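Local coordinates for insecticidal crystal protein Cry7Cal (Bacillus thuringiensis, PDB 5ZI1) that acts as an insecticidal toxin against the locust Locusta migratoria manilensis, probably by way of receptor binding, at residues A[366-374]-A[440-448]; A[296-305]-A[340-350]. All coordinates share one frame; numbering follows the deposited sequence.

Overall arrangement
The two contacts illustrate how one β-rich domain can be tied together both inside a sheet and between a sheet and a loop. Both lie in the middle domain of the three-domain delta endotoxin fold, the β-prism, with centres about 18 Å apart. Contact 2 pairs strand 294-306 with an outermost strand, 343-348, of one four-stranded antiparallel sheet. Contact 1 belongs to a second such sheet, where the beginning of strand 369-382 receives the loop 440-448. In sequence contact 2 closes before contact 1 opens, yet the two meet in space: R304 NH1 of contact 2 packs 3.4 Å from S444 OG of contact 1.

Contact 1: residues A[366-374]-A[440-448]; sequences SATWYQAVP and KETGSGTIP
Two torsions set up this contact: W369 places CG opposite its own amide nitrogen (chi1 -166°), carrying the indole to the methyl of T442, while Q371 bends at chi2 (-78°) and lays its side chain over I447. The indole and the threonine meet at about a right angle, with W369 CE3 3.6 Å from T442 CG2. Q371 runs obliquely across I447, CB and CG against CG1, CG and the amide carbon against CD1. Its amide nitrogen also sits over the rim of one face of the W369 ring, and from there donates to a water 2.7 Å from Q371 NE2. That water passes its own hydrogens to the carbonyls of W369 and T442, so a single molecule fixes the amide and ties both backbones. Between the two segments, Y370 and S444 form one isolated β-bridge: S444 N donates to W369 O at 3.1 Å, and Q371 N to S444 O at 2.9 Å. The glycines on either side of S444 bring their alpha carbons close to carbonyl oxygens, G443 to W369 O and G445 to Q371 O. Further along, V373 CG2 abuts P448 CD at a tight 3.5 Å. A second water, donating to Q371 O and T446 O, bridges the two backbones here. In the β-prism, the middle domain of the delta endotoxin, the loop leads into strand 448-454 and borders strand 369-382, whose Y370 and A372 bond to N364 and A362 of strand 352-365, while strand 312-324 supplies I314 against Y370 and W315 against P448.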
ATOM      1  N   SER A 366      20.497 -24.724 -24.251  1.00 54.16           N
ATOM      2  CA  SER A 366      21.246 -25.595 -25.147  1.00 54.26           C
ATOM      3  C   SER A 366      21.101 -27.045 -24.700  1.00 54.54           C
ATOM      4  O   SER A 366      20.068 -27.676 -24.945  1.00 62.25           O
ATOM      5  CB  SER A 366      22.719 -25.180 -25.179  1.00 52.57           C
ATOM      6  OG  SER A 366      22.844 -23.808 -25.533  1.00 54.73           O
ATOM      7  N   ALA A 367      22.133 -27.594 -24.061  1.00 52.57           N
ATOM      8  CA  ALA A 367      21.966 -28.900 -23.445  1.00 52.67           C
ATOM      9  C   ALA A 367      21.173 -28.781 -22.155  1.00 55.26           C
ATOM     10  O   ALA A 367      20.490 -29.732 -21.763  1.00 59.63           O
ATOM     11  CB  ALA A 367      23.318 -29.552 -23.174  1.00 47.01           C
ATOM     12  N   THR A 368      21.270 -27.632 -21.482  1.00 53.09           N
ATOM     13  CA  THR A 368      20.467 -27.301 -20.318  1.00 53.10           C
ATOM     14  C   THR A 368      20.026 -25.852 -20.455  1.00 56.37           C
ATOM     15  O   THR A 368      20.388 -25.163 -21.412  1.00 53.61           O
ATOM     16  CB  THR A 368      21.230 -27.534 -19.011  1.00 54.78           C
ATOM     17  OG1 THR A 368      20.330 -27.366 -17.910  1.00 58.53           O
ATOM     18  CG2 THR A 368      22.388 -26.556 -18.874  1.00 54.02           C
ATOM     19  N   TRP A 369      19.229 -25.384 -19.493  1.00 56.28           N
ATOM     20  CA  TRP A 369      18.540 -24.101 -19.601  1.00 49.23           C
ATOM     21  C   TRP A 369      18.981 -23.221 -18.436  1.00 53.31           C
ATOM     22  O   TRP A 369      18.594 -23.459 -17.288  1.00 55.78           O
ATOM     23  CB  TRP A 369      17.030 -24.331 -19.626  1.00 51.98           C
ATOM     24  CG  TRP A 369      16.213 -23.160 -20.057  1.00 49.71           C
ATOM     25  CD1 TRP A 369      16.652 -21.889 -20.267  1.00 48.29           C
ATOM     26  CD2 TRP A 369      14.802 -23.153 -20.328  1.00 49.34           C
ATOM     27  NE1 TRP A 369      15.602 -21.086 -20.654  1.00 48.37           N
ATOM     28  CE2 TRP A 369      14.455 -21.839 -20.693  1.00 50.43           C
ATOM     29  CE3 TRP A 369      13.799 -24.129 -20.295  1.00 52.12           C
ATOM     30  CZ2 TRP A 369      13.144 -21.474 -21.021  1.00 46.73           C
ATOM     31  CZ3 TRP A 369      12.498 -23.765 -20.632  1.00 47.65           C
ATOM     32  CH2 TRP A 369      12.185 -22.453 -20.992  1.00 47.36           C
ATOM     33  N   TYR A 370      19.817 -22.226 -18.724  1.00 53.04           N
ATOM     34  CA  TYR A 370      20.376 -21.327 -17.726  1.00 49.45           C
ATOM     35  C   TYR A 370      19.593 -20.023 -17.670  1.00 47.63           C
ATOM     36  O   TYR A 370      19.123 -19.516 -18.691  1.00 50.59           O
ATOM     37  CB  TYR A 370      21.850 -21.005 -18.030  1.00 47.89           C
ATOM     38  CG  TYR A 370      22.798 -22.178 -17.878  1.00 49.02           C
ATOM     39  CD1 TYR A 370      22.993 -22.778 -16.641  1.00 48.18           C
ATOM     40  CD2 TYR A 370      23.514 -22.672 -18.972  1.00 50.99           C
ATOM     41  CE1 TYR A 370      23.855 -23.843 -16.492  1.00 50.75           C
ATOM     42  CE2 TYR A 370      24.380 -23.731 -18.835  1.00 45.91           C
ATOM     43  CZ  TYR A 370      24.552 -24.315 -17.594  1.00 56.03           C
ATOM     44  OH  TYR A 370      25.418 -25.375 -17.442  1.00 52.13           O
ATOM     45  N   GLN A 371      19.472 -19.465 -16.466  1.00 45.89           N
ATOM     46  CA  GLN A 371      18.928 -18.126 -16.284  1.00 44.45           C
ATOM     47  C   GLN A 371      19.988 -17.300 -15.579  1.00 45.83           C
ATOM     48  O   GLN A 371      20.595 -17.765 -14.606  1.00 43.86           O
ATOM     49  CB  GLN A 371      17.625 -18.146 -15.478  1.00 47.46           C
ATOM     50  CG  GLN A 371      16.734 -19.303 -15.811  1.00 42.57           C
ATOM     51  CD  GLN A 371      15.951 -19.114 -17.097  1.00 47.96           C
ATOM     52  OE1 GLN A 371      15.815 -17.999 -17.626  1.00 49.02           O
ATOM     53  NE2 GLN A 371      15.414 -20.209 -17.602  1.00 45.03           N
ATOM     54  N   ALA A 372      20.223 -16.088 -16.070  1.00 47.44           N
ATOM     55  CA  ALA A 372      21.385 -15.328 -15.637  1.00 50.97           C
ATOM     56  C   ALA A 372      20.993 -13.898 -15.306  1.00 47.89           C
ATOM     57  O   ALA A 372      20.290 -13.242 -16.084  1.00 50.17           O
ATOM     58  CB  ALA A 372      22.481 -15.351 -16.721  1.00 48.17           C
ATOM     59  N   VAL A 373      21.457 -13.423 -14.155  1.00 48.84           N
ATOM     60  CA  VAL A 373      21.449 -12.002 -13.821  1.00 46.43           C
ATOM     61  C   VAL A 373      22.890 -11.599 -13.519  1.00 50.89           C
ATOM     62  O   VAL A 373      23.301 -11.565 -12.346  1.00 52.50           O
ATOM     63  CB  VAL A 373      20.512 -11.707 -12.638  1.00 49.09           C
ATOM     64  CG1 VAL A 373      20.541 -10.222 -12.322  1.00 44.83           C
ATOM     65  CG2 VAL A 373      19.067 -12.194 -12.955  1.00 38.35           C
ATOM     66  N   PRO A 374      23.706 -11.309 -14.535  1.00 48.43           N
ATOM     67  CA  PRO A 374      25.131 -11.053 -14.268  1.00 52.98           C
ATOM     68  C   PRO A 374      25.400  -9.675 -13.701  1.00 56.95           C
ATOM     69  O   PRO A 374      26.505  -9.449 -13.183  1.00 52.74           O
ATOM     70  CB  PRO A 374      25.798 -11.236 -15.644  1.00 47.22           C
ATOM     71  CG  PRO A 374      24.706 -11.064 -16.646  1.00 50.07           C
ATOM     72  CD  PRO A 374      23.412 -11.460 -15.979  1.00 48.24           C
ATOM     73  N   LYS A 440      11.597 -22.630 -10.095  1.00 53.86           N
ATOM     74  CA  LYS A 440      11.932 -23.107 -11.426  1.00 54.19           C
ATOM     75  C   LYS A 440      11.569 -24.582 -11.564  1.00 55.74           C
ATOM     76  O   LYS A 440      11.711 -25.367 -10.619  1.00 56.37           O
ATOM     77  CB  LYS A 440      13.420 -22.876 -11.721  1.00 52.35           C
ATOM     78  CG  LYS A 440      13.688 -21.956 -12.918  1.00 53.16           C
ATOM     79  CD  LYS A 440      15.052 -21.242 -12.876  1.00 48.26           C
ATOM     80  CE  LYS A 440      16.178 -22.191 -12.553  1.00 50.17           C
ATOM     81  NZ  LYS A 440      16.364 -22.307 -11.069  1.00 54.52           N
ATOM     82  N   GLU A 441      11.070 -24.943 -12.744  1.00 56.14           N
ATOM     83  CA  GLU A 441      10.758 -26.329 -13.066  1.00 59.52           C
ATOM     84  C   GLU A 441      11.946 -27.059 -13.667  1.00 59.14           C
ATOM     85  O   GLU A 441      12.051 -28.282 -13.515  1.00 55.58           O
ATOM     86  CB  GLU A 441       9.584 -26.395 -14.049  1.00 59.97           C
ATOM     87  CG  GLU A 441       9.101 -27.800 -14.397  1.00 68.00           C
ATOM     88  CD  GLU A 441       7.787 -27.781 -15.200  1.00 76.03           C
ATOM     89  OE1 GLU A 441       6.969 -28.727 -15.074  1.00 74.15           O
ATOM     90  OE2 GLU A 441       7.558 -26.811 -15.968  1.00 76.69           O
ATOM     91  N   THR A 442      12.847 -26.339 -14.332  1.00 52.47           N
ATOM     92  CA  THR A 442      13.988 -26.978 -14.973  1.00 59.19           C
ATOM     93  C   THR A 442      15.197 -26.042 -14.994  1.00 58.62           C
ATOM     94  O   THR A 442      15.070 -24.817 -14.903  1.00 56.40           O
ATOM     95  CB  THR A 442      13.631 -27.407 -16.401  1.00 55.43           C
ATOM     96  OG1 THR A 442      14.546 -28.415 -16.842  1.00 53.58           O
ATOM     97  CG2 THR A 442      13.703 -26.226 -17.344  1.00 49.60           C
ATOM     98  N   GLY A 443      16.381 -26.637 -15.127  1.00 55.61           N
ATOM     99  CA  GLY A 443      17.571 -25.845 -15.354  1.00 51.09           C
ATOM    100  C   GLY A 443      18.280 -25.318 -14.124  1.00 53.90           C
ATOM    101  O   GLY A 443      18.254 -25.935 -13.055  1.00 55.94           O
ATOM    102  N   SER A 444      18.918 -24.157 -14.281  1.00 52.50           N
ATOM    103  CA  SER A 444      19.913 -23.641 -13.353  1.00 50.90           C
ATOM    104  C   SER A 444      19.912 -22.130 -13.455  1.00 52.24           C
ATOM    105  O   SER A 444      19.578 -21.573 -14.508  1.00 53.03           O
ATOM    106  CB  SER A 444      21.326 -24.165 -13.676  1.00 56.96           C
ATOM    107  OG  SER A 444      21.893 -24.884 -12.592  1.00 64.07           O
ATOM    108  N   GLY A 445      20.321 -21.473 -12.367  1.00 52.46           N
ATOM    109  CA  GLY A 445      20.375 -20.022 -12.301  1.00 49.20           C
ATOM    110  C   GLY A 445      19.166 -19.421 -11.608  1.00 51.81           C
ATOM    111  O   GLY A 445      18.053 -19.907 -11.794  1.00 54.57           O
ATOM    112  N   THR A 446      19.359 -18.374 -10.806  1.00 51.35           N
ATOM    113  CA  THR A 446      18.262 -17.739 -10.082  1.00 48.03           C
ATOM    114  C   THR A 446      17.554 -16.720 -10.967  1.00 48.61           C
ATOM    115  O   THR A 446      18.196 -15.836 -11.546  1.00 44.60           O
ATOM    116  CB  THR A 446      18.787 -17.033  -8.824  1.00 50.64           C
ATOM    117  OG1 THR A 446      19.424 -17.971  -7.943  1.00 48.49           O
ATOM    118  CG2 THR A 446      17.665 -16.322  -8.097  1.00 49.67           C
ATOM    119  N   ILE A 447      16.229 -16.823 -11.050  1.00 50.04           N
ATOM    120  CA  ILE A 447      15.402 -15.715 -11.528  1.00 46.19           C
ATOM    121  C   ILE A 447      14.914 -14.937 -10.310  1.00 50.07           C
ATOM    122  O   ILE A 447      13.944 -15.356  -9.661  1.00 49.57           O
ATOM    123  CB  ILE A 447      14.212 -16.208 -12.361  1.00 50.12           C
ATOM    124  CG1 ILE A 447      14.686 -17.043 -13.552  1.00 50.95           C
ATOM    125  CG2 ILE A 447      13.403 -15.037 -12.868  1.00 45.80           C
ATOM    126  CD1 ILE A 447      13.534 -17.587 -14.356  1.00 48.78           C
ATOM    127  N   PRO A 448      15.541 -13.816  -9.958  1.00 49.72           N
ATOM    128  CA  PRO A 448      15.161 -13.103  -8.735  1.00 47.87           C
ATOM    129  C   PRO A 448      13.932 -12.233  -8.939  1.00 45.44           C
ATOM    130  O   PRO A 448      13.569 -11.861 -10.055  1.00 46.30           O
ATOM    131  CB  PRO A 448      16.391 -12.238  -8.442  1.00 45.39           C
ATOM    132  CG  PRO A 448      17.291 -12.368  -9.691  1.00 43.58           C
ATOM    133  CD  PRO A 448      16.519 -13.055 -10.739  1.00 43.58           C
TER
HETATM  134  O   HOH W   1      16.156 -22.471 -16.254  1.00 55.50           O
HETATM  135  O   HOH W   2      21.027 -16.338 -12.404  1.00 47.07           O

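Contact 2: residues A[296-305]-A[340-350]; sequences LTKINVRARV and GSTLSHTFDLL
The F347 ring turns an edge toward I299, whose carbonyl oxygen lies near the ring plane and whose CB is 4.0 Å from F347 CD1; one face carries H345 ND1 over its centre. On the other side of the sheet the N300 amide bridges two hydroxyls. N300 ND2 donates to S344 OG at 3.3 Å in the amide plane, and to T346 OG1 at 3.0 Å, tilted 29° out of it. The R302 guanidinium has N300 ND2 in plane at its edge, a packing neighbour since both are donors, and R302 CD rests on S344 CB. The backbones form an antiparallel ladder whose hydrogen-bonded pairs are I299–F347, V301–H345 and A303–L343. It lays edge strand 343-348 along inner strand 294-306 of a four-stranded antiparallel sheet of order 3-2-1-4, the Greek-key connectivity of the β-prism domain of Cry toxins. Near one end T342 and L343 both face A303, a classic bulge in which the L343 bond is weak. At the other end T297 O accepts both L349 N (2.9 Å) and L350 N (3.2 Å) from the same face. L349 CD1 touches both L296 CD2 (3.9 Å) and I299 CD1 (3.8 Å); L432 touches L296 and I299.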
ATOM      1  N   LEU A 296      15.135  -3.927   4.936  1.00 40.86           N
ATOM      2  CA  LEU A 296      16.200  -4.697   4.302  1.00 43.84           C
ATOM      3  C   LEU A 296      17.545  -4.135   4.733  1.00 42.51           C
ATOM      4  O   LEU A 296      17.822  -2.952   4.522  1.00 42.87           O
ATOM      5  CB  LEU A 296      16.051  -4.648   2.789  1.00 45.83           C
ATOM      6  CG  LEU A 296      16.989  -5.540   1.990  1.00 48.29           C
ATOM      7  CD1 LEU A 296      16.901  -6.954   2.498  1.00 45.10           C
ATOM      8  CD2 LEU A 296      16.631  -5.476   0.509  1.00 49.74           C
ATOM      9  N   THR A 297      18.385  -4.963   5.345  1.00 40.87           N
ATOM     10  CA  THR A 297      19.696  -4.471   5.752  1.00 46.14           C
ATOM     11  C   THR A 297      20.866  -5.081   4.983  1.00 51.09           C
ATOM     12  O   THR A 297      21.963  -4.518   5.029  1.00 57.20           O
ATOM     13  CB  THR A 297      19.907  -4.698   7.255  1.00 48.93           C
ATOM     14  OG1 THR A 297      19.990  -6.105   7.516  1.00 55.62           O
ATOM     15  CG2 THR A 297      18.717  -4.136   8.052  1.00 48.12           C
ATOM     16  N   LYS A 298      20.673  -6.190   4.270  1.00 49.99           N
ATOM     17  CA  LYS A 298      21.783  -6.817   3.549  1.00 53.03           C
ATOM     18  C   LYS A 298      21.243  -7.713   2.442  1.00 47.26           C
ATOM     19  O   LYS A 298      20.166  -8.287   2.572  1.00 49.44           O
ATOM     20  CB  LYS A 298      22.673  -7.639   4.494  1.00 55.22           C
ATOM     21  CG  LYS A 298      23.973  -6.960   4.910  1.00 64.94           C
ATOM     22  CD  LYS A 298      24.494  -7.488   6.249  1.00 69.05           C
ATOM     23  CE  LYS A 298      24.694  -9.004   6.253  1.00 73.22           C
ATOM     24  NZ  LYS A 298      24.679  -9.552   7.655  1.00 77.47           N
ATOM     25  N   ILE A 299      22.007  -7.833   1.355  1.00 52.37           N
ATOM     26  CA  ILE A 299      21.761  -8.834   0.322  1.00 45.44           C
ATOM     27  C   ILE A 299      23.086  -9.476  -0.051  1.00 55.31           C
ATOM     28  O   ILE A 299      24.054  -8.776  -0.367  1.00 55.63           O
ATOM     29  CB  ILE A 299      21.129  -8.252  -0.955  1.00 45.56           C
ATOM     30  CG1 ILE A 299      19.898  -7.416  -0.669  1.00 48.41           C
ATOM     31  CG2 ILE A 299      20.793  -9.380  -1.923  1.00 48.89           C
ATOM     32  CD1 ILE A 299      19.440  -6.644  -1.879  1.00 43.56           C
ATOM     33  N   ASN A 300      23.126 -10.801  -0.062  1.00 52.68           N
ATOM     34  CA  ASN A 300      24.284 -11.507  -0.572  1.00 51.70           C
ATOM     35  C   ASN A 300      23.895 -12.299  -1.817  1.00 52.64           C
ATOM     36  O   ASN A 300      22.829 -12.920  -1.859  1.00 53.42           O
ATOM     37  CB  ASN A 300      24.883 -12.443   0.474  1.00 50.21           C
ATOM     38  CG  ASN A 300      26.075 -13.245  -0.092  1.00 62.48           C
ATOM     39  OD1 ASN A 300      26.022 -14.475  -0.224  1.00 60.83           O
ATOM     40  ND2 ASN A 300      27.134 -12.530  -0.471  1.00 53.27           N
ATOM     41  N   VAL A 301      24.756 -12.282  -2.829  1.00 48.61           N
ATOM     42  CA  VAL A 301      24.568 -13.096  -4.022  1.00 49.46           C
ATOM     43  C   VAL A 301      25.778 -14.006  -4.181  1.00 52.85           C
ATOM     44  O   VAL A 301      26.919 -13.569  -3.999  1.00 57.19           O
ATOM     45  CB  VAL A 301      24.356 -12.223  -5.276  1.00 48.27           C
ATOM     46  CG1 VAL A 301      24.482 -13.052  -6.557  1.00 47.03           C
ATOM     47  CG2 VAL A 301      23.015 -11.550  -5.217  1.00 45.57           C
ATOM     48  N   ARG A 302      25.524 -15.277  -4.484  1.00 53.17           N
ATOM     49  CA  ARG A 302      26.554 -16.228  -4.880  1.00 47.23           C
ATOM     50  C   ARG A 302      26.299 -16.651  -6.316  1.00 52.78           C
ATOM     51  O   ARG A 302      25.156 -16.970  -6.681  1.00 49.56           O
ATOM     52  CB  ARG A 302      26.577 -17.473  -3.996  1.00 46.50           C
ATOM     53  CG  ARG A 302      26.893 -17.210  -2.559  1.00 55.68           C
ATOM     54  CD  ARG A 302      28.185 -16.481  -2.386  1.00 59.82           C
ATOM     55  NE  ARG A 302      28.905 -17.028  -1.243  1.00 68.05           N
ATOM     56  CZ  ARG A 302      29.074 -16.393  -0.087  1.00 74.62           C
ATOM     57  NH1 ARG A 302      28.595 -15.165   0.082  1.00 70.65           N
ATOM     58  NH2 ARG A 302      29.736 -16.988   0.901  1.00 79.74           N
ATOM     59  N   ALA A 303      27.366 -16.690  -7.119  1.00 46.98           N
ATOM     60  CA  ALA A 303      27.214 -16.964  -8.533  1.00 46.83           C
ATOM     61  C   ALA A 303      28.398 -17.782  -9.026  1.00 53.24           C
ATOM     62  O   ALA A 303      29.467 -17.813  -8.406  1.00 51.95           O
ATOM     63  CB  ALA A 303      27.072 -15.669  -9.332  1.00 48.96           C
ATOM     64  N   ARG A 304      28.186 -18.465 -10.150  1.00 49.96           N
ATOM     65  CA  ARG A 304      29.232 -19.256 -10.778  1.00 49.43           C
ATOM     66  C   ARG A 304      29.146 -19.038 -12.276  1.00 50.65           C
ATOM     67  O   ARG A 304      28.124 -18.586 -12.794  1.00 49.57           O
ATOM     68  CB  ARG A 304      29.120 -20.748 -10.438  1.00 50.38           C
ATOM     69  CG  ARG A 304      27.975 -21.458 -11.134  1.00 46.77           C
ATOM     70  CD  ARG A 304      27.891 -22.906 -10.686  1.00 48.54           C
ATOM     71  NE  ARG A 304      26.645 -23.517 -11.130  1.00 51.71           N
ATOM     72  CZ  ARG A 304      26.530 -24.346 -12.160  1.00 53.67           C
ATOM     73  NH1 ARG A 304      25.338 -24.828 -12.486  1.00 54.26           N
ATOM     74  NH2 ARG A 304      27.600 -24.696 -12.861  1.00 52.63           N
ATOM     75  N   VAL A 305      30.245 -19.354 -12.959  1.00 50.19           N
ATOM     76  CA  VAL A 305      30.414 -19.156 -14.395  1.00 47.55           C
ATOM     77  C   VAL A 305      30.167 -20.473 -15.105  1.00 44.71           C
ATOM     78  O   VAL A 305      30.659 -21.524 -14.682  1.00 45.11           O
ATOM     79  CB  VAL A 305      31.831 -18.627 -14.710  1.00 50.66           C
ATOM     80  CG1 VAL A 305      31.992 -18.363 -16.195  1.00 50.75           C
ATOM     81  CG2 VAL A 305      32.128 -17.370 -13.903  1.00 46.19           C
ATOM     82  N   GLY A 340      29.647 -24.657  -5.124  1.00 59.51           N
ATOM     83  CA  GLY A 340      30.005 -24.461  -6.513  1.00 51.34           C
ATOM     84  C   GLY A 340      30.113 -23.015  -6.941  1.00 54.20           C
ATOM     85  O   GLY A 340      30.471 -22.747  -8.100  1.00 55.35           O
ATOM     86  N   SER A 341      29.811 -22.070  -6.057  1.00 52.04           N
ATOM     87  CA  SER A 341      29.939 -20.667  -6.398  1.00 52.21           C
ATOM     88  C   SER A 341      31.398 -20.245  -6.304  1.00 50.83           C
ATOM     89  O   SER A 341      32.131 -20.683  -5.417  1.00 45.99           O
ATOM     90  CB  SER A 341      29.101 -19.807  -5.460  1.00 49.37           C
ATOM     91  OG  SER A 341      29.628 -19.883  -4.147  1.00 52.30           O
ATOM     92  N   THR A 342      31.806 -19.383  -7.228  1.00 53.73           N
ATOM     93  CA  THR A 342      33.138 -18.785  -7.244  1.00 56.73           C
ATOM     94  C   THR A 342      33.064 -17.269  -7.141  1.00 60.91           C
ATOM     95  O   THR A 342      34.108 -16.600  -7.189  1.00 55.20           O
ATOM     96  CB  THR A 342      33.891 -19.170  -8.531  1.00 50.98           C
ATOM     97  OG1 THR A 342      33.132 -18.737  -9.667  1.00 54.32           O
ATOM     98  CG2 THR A 342      34.081 -20.672  -8.626  1.00 44.67           C
ATOM     99  N   LEU A 343      31.855 -16.711  -7.026  1.00 57.83           N
ATOM    100  CA  LEU A 343      31.633 -15.274  -7.037  1.00 55.61           C
ATOM    101  C   LEU A 343      30.637 -14.931  -5.944  1.00 58.65           C
ATOM    102  O   LEU A 343      29.764 -15.736  -5.601  1.00 54.17           O
ATOM    103  CB  LEU A 343      31.110 -14.773  -8.390  1.00 52.24           C
ATOM    104  CG  LEU A 343      31.861 -15.206  -9.655  1.00 55.95           C
ATOM    105  CD1 LEU A 343      30.980 -15.057 -10.898  1.00 51.37           C
ATOM    106  CD2 LEU A 343      33.176 -14.433  -9.824  1.00 52.37           C
ATOM    107  N   SER A 344      30.769 -13.714  -5.421  1.00 59.36           N
ATOM    108  CA  SER A 344      30.024 -13.289  -4.249  1.00 55.74           C
ATOM    109  C   SER A 344      29.990 -11.774  -4.211  1.00 54.98           C
ATOM    110  O   SER A 344      30.996 -11.123  -4.479  1.00 54.67           O
ATOM    111  CB  SER A 344      30.659 -13.831  -2.967  1.00 59.08           C
ATOM    112  OG  SER A 344      30.021 -13.296  -1.821  1.00 65.45           O
ATOM    113  N   HIS A 345      28.827 -11.217  -3.886  1.00 54.16           N
ATOM    114  CA  HIS A 345      28.743  -9.792  -3.610  1.00 51.82           C
ATOM    115  C   HIS A 345      27.769  -9.568  -2.468  1.00 55.03           C
ATOM    116  O   HIS A 345      26.720 -10.214  -2.389  1.00 54.12           O
ATOM    117  CB  HIS A 345      28.313  -8.985  -4.836  1.00 44.47           C
ATOM    118  CG  HIS A 345      28.512  -7.508  -4.676  1.00 54.00           C
ATOM    119  ND1 HIS A 345      27.616  -6.700  -3.997  1.00 59.95           N
ATOM    120  CD2 HIS A 345      29.520  -6.698  -5.086  1.00 53.42           C
ATOM    121  CE1 HIS A 345      28.057  -5.451  -4.017  1.00 62.22           C
ATOM    122  NE2 HIS A 345      29.212  -5.424  -4.672  1.00 55.14           N
ATOM    123  N   THR A 346      28.127  -8.660  -1.577  1.00 57.18           N
ATOM    124  CA  THR A 346      27.270  -8.309  -0.454  1.00 53.99           C
ATOM    125  C   THR A 346      26.951  -6.827  -0.557  1.00 54.72           C
ATOM    126  O   THR A 346      27.859  -5.990  -0.574  1.00 50.65           O
ATOM    127  CB  THR A 346      27.933  -8.650   0.881  1.00 51.73           C
ATOM    128  OG1 THR A 346      28.186 -10.059   0.943  1.00 53.61           O
ATOM    129  CG2 THR A 346      27.018  -8.281   2.039  1.00 54.16           C
ATOM    130  N   PHE A 347      25.664  -6.510  -0.673  1.00 54.80           N
ATOM    131  CA  PHE A 347      25.202  -5.138  -0.538  1.00 54.30           C
ATOM    132  C   PHE A 347      24.884  -4.882   0.934  1.00 53.45           C
ATOM    133  O   PHE A 347      24.137  -5.648   1.549  1.00 56.18           O
ATOM    134  CB  PHE A 347      23.955  -4.887  -1.383  1.00 50.48           C
ATOM    135  CG  PHE A 347      24.086  -5.210  -2.866  1.00 46.99           C
ATOM    136  CD1 PHE A 347      23.836  -6.486  -3.344  1.00 48.65           C
ATOM    137  CD2 PHE A 347      24.340  -4.203  -3.786  1.00 43.73           C
ATOM    138  CE1 PHE A 347      23.895  -6.766  -4.721  1.00 46.17           C
ATOM    139  CE2 PHE A 347      24.389  -4.469  -5.156  1.00 49.64           C
ATOM    140  CZ  PHE A 347      24.159  -5.753  -5.625  1.00 42.96           C
ATOM    141  N   ASP A 348      25.444  -3.811   1.501  1.00 53.98           N
ATOM    142  CA  ASP A 348      25.147  -3.414   2.878  1.00 57.30           C
ATOM    143  C   ASP A 348      24.153  -2.264   2.823  1.00 55.96           C
ATOM    144  O   ASP A 348      24.509  -1.147   2.430  1.00 59.00           O
ATOM    145  CB  ASP A 348      26.419  -3.021   3.624  1.00 52.29           C
ATOM    146  CG  ASP A 348      27.431  -4.161   3.685  1.00 68.26           C
ATOM    147  OD1 ASP A 348      28.489  -4.061   2.999  1.00 69.46           O
ATOM    148  OD2 ASP A 348      27.189  -5.141   4.432  1.00 66.05           O
ATOM    149  N   LEU A 349      22.905  -2.539   3.198  1.00 52.15           N
ATOM    150  CA  LEU A 349      21.812  -1.605   2.952  1.00 55.82           C
ATOM    151  C   LEU A 349      21.206  -0.978   4.207  1.00 55.96           C
ATOM    152  O   LEU A 349      20.371  -0.073   4.068  1.00 53.01           O
ATOM    153  CB  LEU A 349      20.709  -2.289   2.145  1.00 51.66           C
ATOM    154  CG  LEU A 349      21.219  -3.007   0.898  1.00 51.41           C
ATOM    155  CD1 LEU A 349      20.035  -3.539   0.150  1.00 49.49           C
ATOM    156  CD2 LEU A 349      22.049  -2.090   0.013  1.00 52.92           C
ATOM    157  N   LEU A 350      21.599  -1.404   5.411  1.00 52.34           N
ATOM    158  CA  LEU A 350      21.198  -0.682   6.617  1.00 59.15           C
ATOM    159  C   LEU A 350      21.408   0.817   6.420  1.00 61.49           C
ATOM    160  O   LEU A 350      22.431   1.243   5.877  1.00 68.39           O
ATOM    161  CB  LEU A 350      22.000  -1.182   7.820  1.00 59.07           C
ATOM    162  CG  LEU A 350      21.790  -0.430   9.138  1.00 64.48           C
ATOM    163  CD1 LEU A 350      20.341  -0.558   9.624  1.00 59.17           C
ATOM    164  CD2 LEU A 350      22.761  -0.850  10.232  1.00 63.50           C
TER
HETATM  165  O   HOH W   3      32.584 -20.368 -11.559  1.00 51.33           O